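Local atomic coordinates of ecto-NAD+ glycohydrolase (CD38 molecule) (Bos taurus, PDB entry 3GC6), a protein that belongs to the ADP-ribosyl cyclase (CD38) family and is a disulfide-rich glycoprotein combining helices with a parallel beta-sheet. Residues 58-68 against 141-152; 77-87 against 102-110. The protein carries 1 engineered substitution. All blocks are in the same frame, centred on the assembly; numbering follows the deposited sequence. Where two conformers were deposited one is given.

Interaction 1. Residues 58-68 against 141-152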
# COMPACT_ATOMS: atom_id res chain seq x y z
N LYS A 58 17.58 7.44 -22.84
CA LYS A 58 18.82 8.14 -22.54
C LYS A 58 20.04 7.34 -23.00
O LYS A 58 19.94 6.12 -23.22
CB LYS A 58 18.89 8.44 -21.03
CG LYS A 58 17.78 9.36 -20.58
CD LYS A 58 17.91 9.67 -19.11
CE LYS A 58 16.69 10.39 -18.67
NZ LYS A 58 16.74 10.67 -17.21
N ASP A 59 21.16 8.02 -23.15
CA ASP A 59 22.45 7.39 -23.47
C ASP A 59 22.73 6.37 -22.36
O ASP A 59 22.88 6.74 -21.19
CB ASP A 59 23.53 8.48 -23.48
CG ASP A 59 24.91 7.94 -23.87
OD1 ASP A 59 25.18 6.74 -23.61
OD2 ASP A 59 25.71 8.71 -24.46
N PRO A 60 22.78 5.08 -22.71
CA PRO A 60 22.91 4.04 -21.65
C PRO A 60 24.26 4.00 -20.96
O PRO A 60 24.41 3.25 -19.97
CB PRO A 60 22.61 2.72 -22.38
CG PRO A 60 22.58 3.06 -23.83
CD PRO A 60 22.51 4.52 -24.05
N CYS A 61 25.23 4.79 -21.45
CA CYS A 61 26.55 4.91 -20.79
C CYS A 61 26.79 6.29 -20.19
O CYS A 61 27.92 6.62 -19.86
CB CYS A 61 27.67 4.53 -21.77
SG CYS A 61 27.81 2.72 -21.86
N LYS A 62 25.73 7.07 -20.01
CA LYS A 62 25.88 8.35 -19.32
C LYS A 62 25.00 8.46 -18.10
O LYS A 62 24.59 9.56 -17.73
CB LYS A 62 25.62 9.51 -20.26
CG LYS A 62 26.72 9.72 -21.25
CD LYS A 62 26.50 11.06 -21.98
CE LYS A 62 27.56 11.30 -23.04
NZ LYS A 62 28.91 11.25 -22.45
N ALA A 63 24.71 7.34 -17.44
CA ALA A 63 23.91 7.41 -16.23
C ALA A 63 24.64 8.22 -15.16
O ALA A 63 25.85 8.09 -14.99
CB ALA A 63 23.62 6.00 -15.68
N THR A 64 23.88 9.04 -14.45
CA THR A 64 24.41 9.70 -13.24
C THR A 64 23.54 9.41 -12.01
O THR A 64 22.37 9.06 -12.13
CB THR A 64 24.48 11.23 -13.44
OG1 THR A 64 23.14 11.71 -13.59
CG2 THR A 64 25.32 11.61 -14.68
N LYS A 65 24.11 9.54 -10.81
CA LYS A 65 23.34 9.38 -9.58
C LYS A 65 22.09 10.26 -9.57
O LYS A 65 21.01 9.82 -9.14
CB LYS A 65 24.24 9.73 -8.38
CG LYS A 65 25.41 8.77 -8.27
CD LYS A 65 26.02 8.79 -6.90
CE LYS A 65 26.79 10.04 -6.66
NZ LYS A 65 27.87 9.82 -5.63
N GLU A 66 22.23 11.48 -10.09
CA GLU A 66 21.14 12.46 -10.07
C GLU A 66 19.94 11.99 -10.90
O GLU A 66 18.80 12.39 -10.63
CB GLU A 66 21.63 13.83 -10.56
CG GLU A 66 22.70 14.50 -9.67
CD GLU A 66 24.07 13.81 -9.70
OE1 GLU A 66 24.51 13.34 -10.78
OE2 GLU A 66 24.71 13.75 -8.62
N ASP A 67 20.18 11.17 -11.92
CA ASP A 67 19.07 10.61 -12.69
C ASP A 67 18.06 9.83 -11.81
O ASP A 67 16.90 9.66 -12.18
CB ASP A 67 19.57 9.68 -13.80
CG ASP A 67 20.27 10.45 -14.93
OD1 ASP A 67 19.93 11.62 -15.15
OD2 ASP A 67 21.14 9.86 -15.58
N TYR A 68 18.52 9.35 -10.65
CA TYR A 68 17.67 8.52 -9.79
C TYR A 68 17.13 9.29 -8.57
O TYR A 68 16.39 8.74 -7.74
CB TYR A 68 18.44 7.30 -9.33
CG TYR A 68 18.58 6.22 -10.38
CD1 TYR A 68 17.46 5.51 -10.84
CD2 TYR A 68 19.84 5.90 -10.92
CE1 TYR A 68 17.57 4.50 -11.79
CE2 TYR A 68 19.96 4.88 -11.89
CZ TYR A 68 18.84 4.19 -12.31
OH TYR A 68 18.96 3.17 -13.23
N CYS A 141 30.98 0.31 -19.95
CA CYS A 141 31.02 1.57 -19.21
C CYS A 141 30.58 1.32 -17.79
O CYS A 141 29.63 0.59 -17.57
CB CYS A 141 30.11 2.63 -19.86
SG CYS A 141 28.38 2.17 -19.94
N ARG A 142 31.27 1.94 -16.84
CA ARG A 142 30.82 1.90 -15.45
C ARG A 142 29.55 2.72 -15.20
O ARG A 142 28.76 2.39 -14.30
CB ARG A 142 31.97 2.36 -14.53
CG ARG A 142 33.11 1.39 -14.56
CD ARG A 142 34.28 1.80 -13.66
NE ARG A 142 35.44 0.96 -13.94
CZ ARG A 142 36.42 0.72 -13.08
NH1 ARG A 142 36.38 1.25 -11.86
NH2 ARG A 142 37.43 -0.08 -13.42
N THR A 143 29.36 3.76 -16.02
CA THR A 143 28.30 4.74 -15.84
C THR A 143 27.06 4.29 -16.61
O THR A 143 26.51 5.06 -17.42
CB THR A 143 28.75 6.15 -16.31
OG1 THR A 143 29.31 6.05 -17.61
CG2 THR A 143 29.81 6.72 -15.34
N ASN A 144 26.62 3.07 -16.33
CA ASN A 144 25.39 2.53 -16.93
C ASN A 144 24.27 2.54 -15.88
O ASN A 144 24.56 2.61 -14.67
CB ASN A 144 25.64 1.13 -17.46
CG ASN A 144 25.96 0.14 -16.35
OD1 ASN A 144 27.13 -0.18 -16.09
ND2 ASN A 144 24.94 -0.30 -15.67
N TYR A 145 23.01 2.52 -16.33
CA TYR A 145 21.89 2.72 -15.43
C TYR A 145 21.74 1.62 -14.35
O TYR A 145 21.28 1.91 -13.22
CB TYR A 145 20.58 2.96 -16.23
CG TYR A 145 20.55 4.39 -16.71
CD1 TYR A 145 21.01 4.75 -17.98
CD2 TYR A 145 20.17 5.40 -15.84
CE1 TYR A 145 21.03 6.11 -18.37
CE2 TYR A 145 20.18 6.75 -16.20
CZ TYR A 145 20.60 7.10 -17.48
OH TYR A 145 20.64 8.43 -17.80
N LEU A 146 22.11 0.39 -14.67
CA LEU A 146 21.98 -0.69 -13.67
C LEU A 146 23.01 -0.50 -12.55
O LEU A 146 22.68 -0.47 -11.37
CB LEU A 146 22.09 -2.06 -14.36
CG LEU A 146 22.20 -3.29 -13.45
CD1 LEU A 146 21.02 -3.34 -12.54
CD2 LEU A 146 22.31 -4.57 -14.32
N SER A 147 24.28 -0.33 -12.93
CA SER A 147 25.35 -0.13 -11.95
C SER A 147 25.14 1.13 -11.12
O SER A 147 25.29 1.11 -9.87
CB SER A 147 26.71 -0.06 -12.69
OG SER A 147 26.97 -1.28 -13.35
N VAL A 148 24.79 2.24 -11.79
CA VAL A 148 24.59 3.50 -11.09
C VAL A 148 23.41 3.42 -10.10
O VAL A 148 23.46 3.96 -8.98
CB VAL A 148 24.50 4.68 -12.07
CG1 VAL A 148 24.05 5.92 -11.34
CG2 VAL A 148 25.87 4.85 -12.72
N PHE A 149 22.34 2.71 -10.47
CA PHE A 149 21.21 2.52 -9.55
C PHE A 149 21.72 1.90 -8.24
O PHE A 149 21.42 2.39 -7.13
CB PHE A 149 20.18 1.58 -10.17
CG PHE A 149 19.12 1.14 -9.21
CD1 PHE A 149 18.01 1.95 -8.96
CD2 PHE A 149 19.24 -0.07 -8.55
CE1 PHE A 149 16.99 1.52 -8.03
CE2 PHE A 149 18.26 -0.49 -7.63
CZ PHE A 149 17.14 0.31 -7.39
N TRP A 150 22.46 0.80 -8.35
CA TRP A 150 22.85 0.11 -7.10
C TRP A 150 23.86 0.97 -6.32
O TRP A 150 23.90 0.90 -5.09
CB TRP A 150 23.40 -1.28 -7.42
CG TRP A 150 22.30 -2.20 -7.82
CD1 TRP A 150 22.05 -2.69 -9.07
CD2 TRP A 150 21.27 -2.74 -6.97
NE1 TRP A 150 20.93 -3.51 -9.07
CE2 TRP A 150 20.43 -3.54 -7.78
CE3 TRP A 150 20.96 -2.60 -5.61
CZ2 TRP A 150 19.31 -4.23 -7.24
CZ3 TRP A 150 19.86 -3.26 -5.09
CH2 TRP A 150 19.04 -4.07 -5.90
N GLU A 151 24.67 1.74 -7.03
CA GLU A 151 25.63 2.63 -6.36
C GLU A 151 24.87 3.69 -5.56
O GLU A 151 25.16 3.90 -4.37
CB GLU A 151 26.58 3.22 -7.42
CG GLU A 151 27.28 4.53 -7.15
CD GLU A 151 27.75 5.13 -8.49
OE1 GLU A 151 28.36 4.38 -9.30
OE2 GLU A 151 27.46 6.31 -8.79
N VAL A 152 23.91 4.38 -6.18
CA VAL A 152 23.26 5.46 -5.45
C VAL A 152 22.33 4.90 -4.37
O VAL A 152 22.22 5.47 -3.28
CB VAL A 152 22.54 6.46 -6.39
CG1 VAL A 152 21.48 5.79 -7.17
CG2 VAL A 152 22.00 7.66 -5.57
O HOH W 1 22.20 9.09 -19.95
O HOH W 2 22.40 1.79 -19.05
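Y145 lies against the loop 58-68, with the methyl of A63 centred over one face of its ring. A63 CB sits 3.4 Å from the Y145 ring centroid, almost on the ring normal, as a CH-pi contact. At the ring edge the hydroxyl donates to D67: Y145 OH to D67 OD2 is 2.7 Å. This bond comes from above the carboxylate plane. T64 N reaches the same oxygen from the opposite face, so two donors grip D67 OD2. A water donates to both Y145 OH and D59 O.

Y68 reaches the first turn of helix 145-159. Its OH donates to Y145 O (2.6 Å), while F149 N bonds that carbonyl from the other face. The edge of F149 meets the face of Y68 in a T-shaped pair, centroids 5.5 Å apart. F149 CG is anti to its backbone N (chi1 170°), which carries the ring across Y68. V148 CG1 packs on the T64 backbone, and V152 CG1 lies 4.0 Å from Y68 CB.

The other end is covalent. The disulfide C61-C141 has chi3 -76°. Beside it T143 OG1 donates to C61 O (2.7 Å), and A63 N donates to T143 O (2.9 Å). A second water joins P60 O to Y145 N at the helix start.

Further out, K65 NZ pairs with E155, and W120 is hydrogen-bonded to Y68 OH. The disulfide and the T143 bonds hold the lead-in 141-144, while Y145 and Y68 hold the first turn of the helix. The two donors on D67 OD2 would probably favour a charged carboxylate.

Interaction 2. Residues 77-87 against 102-110. With SO4 (sulfate ion), chain F.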
# COMPACT_ATOMS: atom_id res chain seq x y z
N PRO A 77 15.64 4.25 0.59
CA PRO A 77 16.01 2.93 1.16
C PRO A 77 16.46 3.05 2.63
O PRO A 77 17.60 2.71 2.99
CB PRO A 77 17.18 2.50 0.28
CG PRO A 77 17.84 3.82 -0.07
CD PRO A 77 16.71 4.78 -0.30
N THR A 78 15.53 3.48 3.46
CA THR A 78 15.77 3.78 4.87
C THR A 78 15.27 2.58 5.68
O THR A 78 14.15 2.12 5.44
CB THR A 78 14.97 5.04 5.26
OG1 THR A 78 15.36 6.13 4.40
CG2 THR A 78 15.19 5.44 6.69
N VAL A 79 16.07 2.10 6.63
CA VAL A 79 15.71 0.94 7.44
C VAL A 79 15.67 1.43 8.90
O VAL A 79 16.51 2.24 9.31
CB VAL A 79 16.80 -0.15 7.26
CG1 VAL A 79 16.66 -1.28 8.26
CG2 VAL A 79 16.76 -0.67 5.81
N PRO A 80 14.70 0.92 9.69
CA PRO A 80 14.65 1.32 11.10
C PRO A 80 15.96 1.09 11.84
O PRO A 80 16.71 0.14 11.55
CB PRO A 80 13.55 0.43 11.70
CG PRO A 80 12.65 0.14 10.54
CD PRO A 80 13.57 0.05 9.32
N CYS A 81 16.23 1.93 12.83
CA CYS A 81 17.43 1.81 13.63
C CYS A 81 17.60 0.41 14.17
O CYS A 81 16.67 -0.17 14.72
CB CYS A 81 17.37 2.80 14.79
SG CYS A 81 17.33 4.50 14.21
N GLY A 82 18.81 -0.13 14.03
CA GLY A 82 19.12 -1.43 14.61
C GLY A 82 18.71 -2.62 13.76
O GLY A 82 18.99 -3.77 14.12
N GLN A 83 18.06 -2.38 12.62
CA GLN A 83 17.56 -3.51 11.81
C GLN A 83 18.32 -3.69 10.48
O GLN A 83 17.93 -4.54 9.66
CB GLN A 83 16.06 -3.31 11.51
CG GLN A 83 15.23 -3.39 12.79
CD GLN A 83 13.76 -3.04 12.55
OE1 GLN A 83 13.24 -3.23 11.45
NE2 GLN A 83 13.11 -2.47 13.56
N GLN A 84 19.39 -2.92 10.27
CA GLN A 84 20.00 -2.89 8.95
C GLN A 84 21.16 -3.88 8.82
O GLN A 84 22.02 -3.97 9.72
CB GLN A 84 20.53 -1.48 8.67
CG GLN A 84 20.92 -1.20 7.23
CD GLN A 84 20.91 0.30 6.94
OE1 GLN A 84 20.28 1.08 7.66
NE2 GLN A 84 21.61 0.69 5.89
N VAL A 85 21.17 -4.61 7.69
CA VAL A 85 22.22 -5.58 7.37
C VAL A 85 22.93 -5.21 6.07
O VAL A 85 22.26 -4.90 5.06
CB VAL A 85 21.59 -6.96 7.18
CG1 VAL A 85 22.65 -7.96 6.69
CG2 VAL A 85 21.01 -7.43 8.55
N PHE A 86 24.26 -5.24 6.10
CA PHE A 86 25.11 -5.10 4.91
C PHE A 86 25.73 -6.46 4.65
O PHE A 86 25.79 -7.31 5.55
CB PHE A 86 26.24 -4.11 5.20
CG PHE A 86 25.76 -2.71 5.41
CD1 PHE A 86 25.78 -1.79 4.35
CD2 PHE A 86 25.26 -2.32 6.65
CE1 PHE A 86 25.31 -0.46 4.55
CE2 PHE A 86 24.79 -1.02 6.86
CZ PHE A 86 24.82 -0.09 5.81
N TRP A 87 26.17 -6.68 3.42
CA TRP A 87 26.76 -7.97 3.10
C TRP A 87 27.67 -7.82 1.90
O TRP A 87 27.53 -6.89 1.11
CB TRP A 87 25.66 -9.03 2.84
CG TRP A 87 24.78 -8.68 1.64
CD1 TRP A 87 23.65 -7.90 1.62
CD2 TRP A 87 25.00 -9.09 0.29
NE1 TRP A 87 23.13 -7.81 0.32
CE2 TRP A 87 23.97 -8.53 -0.51
CE3 TRP A 87 25.97 -9.88 -0.32
CZ2 TRP A 87 23.88 -8.76 -1.88
CZ3 TRP A 87 25.90 -10.10 -1.70
CH2 TRP A 87 24.86 -9.52 -2.46
N ARG A 102 14.34 -11.08 10.92
CA ARG A 102 13.46 -9.95 10.57
C ARG A 102 14.28 -8.65 10.52
O ARG A 102 13.91 -7.62 11.10
CB ARG A 102 12.29 -9.82 11.56
CG ARG A 102 11.46 -11.11 11.80
CD ARG A 102 10.97 -11.83 10.55
NE ARG A 102 9.99 -12.88 10.88
CZ ARG A 102 10.26 -14.17 11.10
NH1 ARG A 102 11.50 -14.62 11.04
NH2 ARG A 102 9.28 -15.03 11.38
N LEU A 103 15.42 -8.73 9.86
CA LEU A 103 16.26 -7.56 9.57
C LEU A 103 16.13 -7.21 8.08
O LEU A 103 15.45 -7.91 7.30
CB LEU A 103 17.74 -7.88 9.88
CG LEU A 103 17.96 -8.37 11.31
CD1 LEU A 103 19.40 -8.87 11.51
CD2 LEU A 103 17.58 -7.31 12.35
N MET A 104 16.76 -6.11 7.67
CA MET A 104 16.63 -5.71 6.27
C MET A 104 17.97 -5.45 5.58
O MET A 104 18.76 -4.60 6.05
CB MET A 104 15.76 -4.46 6.10
CG MET A 104 14.38 -4.61 6.67
SD MET A 104 13.45 -3.03 6.65
CE MET A 104 13.36 -2.96 4.95
N THR A 105 18.24 -6.20 4.51
CA THR A 105 19.34 -5.86 3.58
C THR A 105 18.87 -4.79 2.59
O THR A 105 17.69 -4.43 2.58
CB THR A 105 19.81 -7.08 2.74
OG1 THR A 105 18.75 -7.49 1.87
CG2 THR A 105 20.19 -8.26 3.66
N LEU A 106 19.79 -4.36 1.72
CA LEU A 106 19.46 -3.38 0.69
C LEU A 106 18.34 -3.94 -0.18
O LEU A 106 17.47 -3.20 -0.62
CB LEU A 106 20.70 -3.08 -0.15
CG LEU A 106 20.57 -2.02 -1.25
CD1 LEU A 106 20.12 -0.71 -0.65
CD2 LEU A 106 21.87 -1.88 -2.03
N GLU A 107 18.38 -5.24 -0.43
CA GLU A 107 17.39 -5.88 -1.30
C GLU A 107 16.04 -6.07 -0.62
O GLU A 107 15.09 -6.55 -1.24
CB GLU A 107 17.95 -7.20 -1.84
CG GLU A 107 19.17 -7.04 -2.70
CD GLU A 107 20.45 -6.71 -1.91
OE1 GLU A 107 20.54 -7.05 -0.72
OE2 GLU A 107 21.39 -6.16 -2.48
N ASP A 108 15.95 -5.68 0.66
CA ASP A 108 14.70 -5.73 1.40
C ASP A 108 14.04 -4.35 1.53
O ASP A 108 12.99 -4.21 2.14
CB ASP A 108 14.93 -6.35 2.78
CG ASP A 108 15.41 -7.79 2.70
OD1 ASP A 108 14.72 -8.60 2.01
OD2 ASP A 108 16.44 -8.13 3.34
N THR A 109 14.70 -3.30 1.00
CA THR A 109 14.05 -1.99 0.89
C THR A 109 13.07 -2.07 -0.29
O THR A 109 13.17 -2.98 -1.12
CB THR A 109 15.09 -0.87 0.60
OG1 THR A 109 15.76 -1.09 -0.65
CG2 THR A 109 16.13 -0.82 1.75
N LEU A 110 12.16 -1.10 -0.41
CA LEU A 110 11.20 -1.14 -1.53
C LEU A 110 11.93 -1.18 -2.87
O LEU A 110 11.72 -2.08 -3.71
CB LEU A 110 10.26 0.06 -1.47
CG LEU A 110 9.05 0.05 -2.41
CD1 LEU A 110 7.94 0.97 -1.87
CD2 LEU A 110 9.48 0.50 -3.80
S SO4 F . 10.06 -18.13 10.93
O1 SO4 F . 11.15 -17.15 10.81
O2 SO4 F . 9.51 -18.11 12.28
O3 SO4 F . 9.02 -17.79 9.97
O4 SO4 F . 10.61 -19.46 10.64
O HOH W 3 13.46 -5.20 9.60
O HOH W 4 22.45 -4.93 2.35
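This contact is built round a single parallel beta bridge, Q84 with M104, beside strand 85-88 at the border of the parallel sheet. The segment 102-110 leaves helix 91-101 through a Schellman motif at R102, then runs parallel to 83-85. M104 N donates to Q83 O (2.8 Å, 167° at the hydrogen), nearly in line with the carbonyl. V85 N donates to M104 O (2.9 Å) from above the carbonyl plane. Beyond the bridge a water links V85 O to L106 N.

Side chains pack around this backbone pair. V85 CG2 touches L103 CB at 3.6 Å, and the two side chains cross at about a right angle. V85 CG1 meets the methyl of T105. The M104 and V79 side chains lie alongside each other, pointing opposite ways. M104 SD passes V79 CG1 and P80 CD, and the bend at chi3 (67°) leaves CE beside V79 CG2. Farther back, P77 CB rests on T109 CG2 at 3.8 Å. T109 is the N-cap of helix 110-115; its OG1 donates to L106 O in the carbonyl plane and also bonds G112 N.

The type II turn from P80 to Q83 precedes the bridge, and C81 within it is disulfide-bonded to C162. A water joins Q83 OE1 to R102 O. The R102 guanidinium meets a sulfate ion at its edge, and R100 binds the same ion.

At the far end W87 lies edge-on to the E107 carboxylate, the two planes 62° apart. A bond from W87 NE1 to E107 OE1 is doubtful, because that oxygen lies too close to another atom of the model. Next to it, T105 N donates to the anti lone pair of D108 OD2 at 2.9 Å.

From the N terminus, the chain leaves helix 44-55 and enters 58-68, the first half of interaction 1. Helix 69-74 follows, then 77-87, which ends in the sheet. Helix 91-101 leads to 102-110, so interaction 2 closes a short loop around that helix. Only later does the chain reach 141-152 and close the longer loop of interaction 1. The short loop is thus nested within the long one. Interaction 1 joins the loop 58-68 to helix 145-159; interaction 2 joins the sheet border to the approach to helix 110-115. Their centres are about 23 Å apart, yet W150 CE3 packs on L106 CD2 at 3.8 Å.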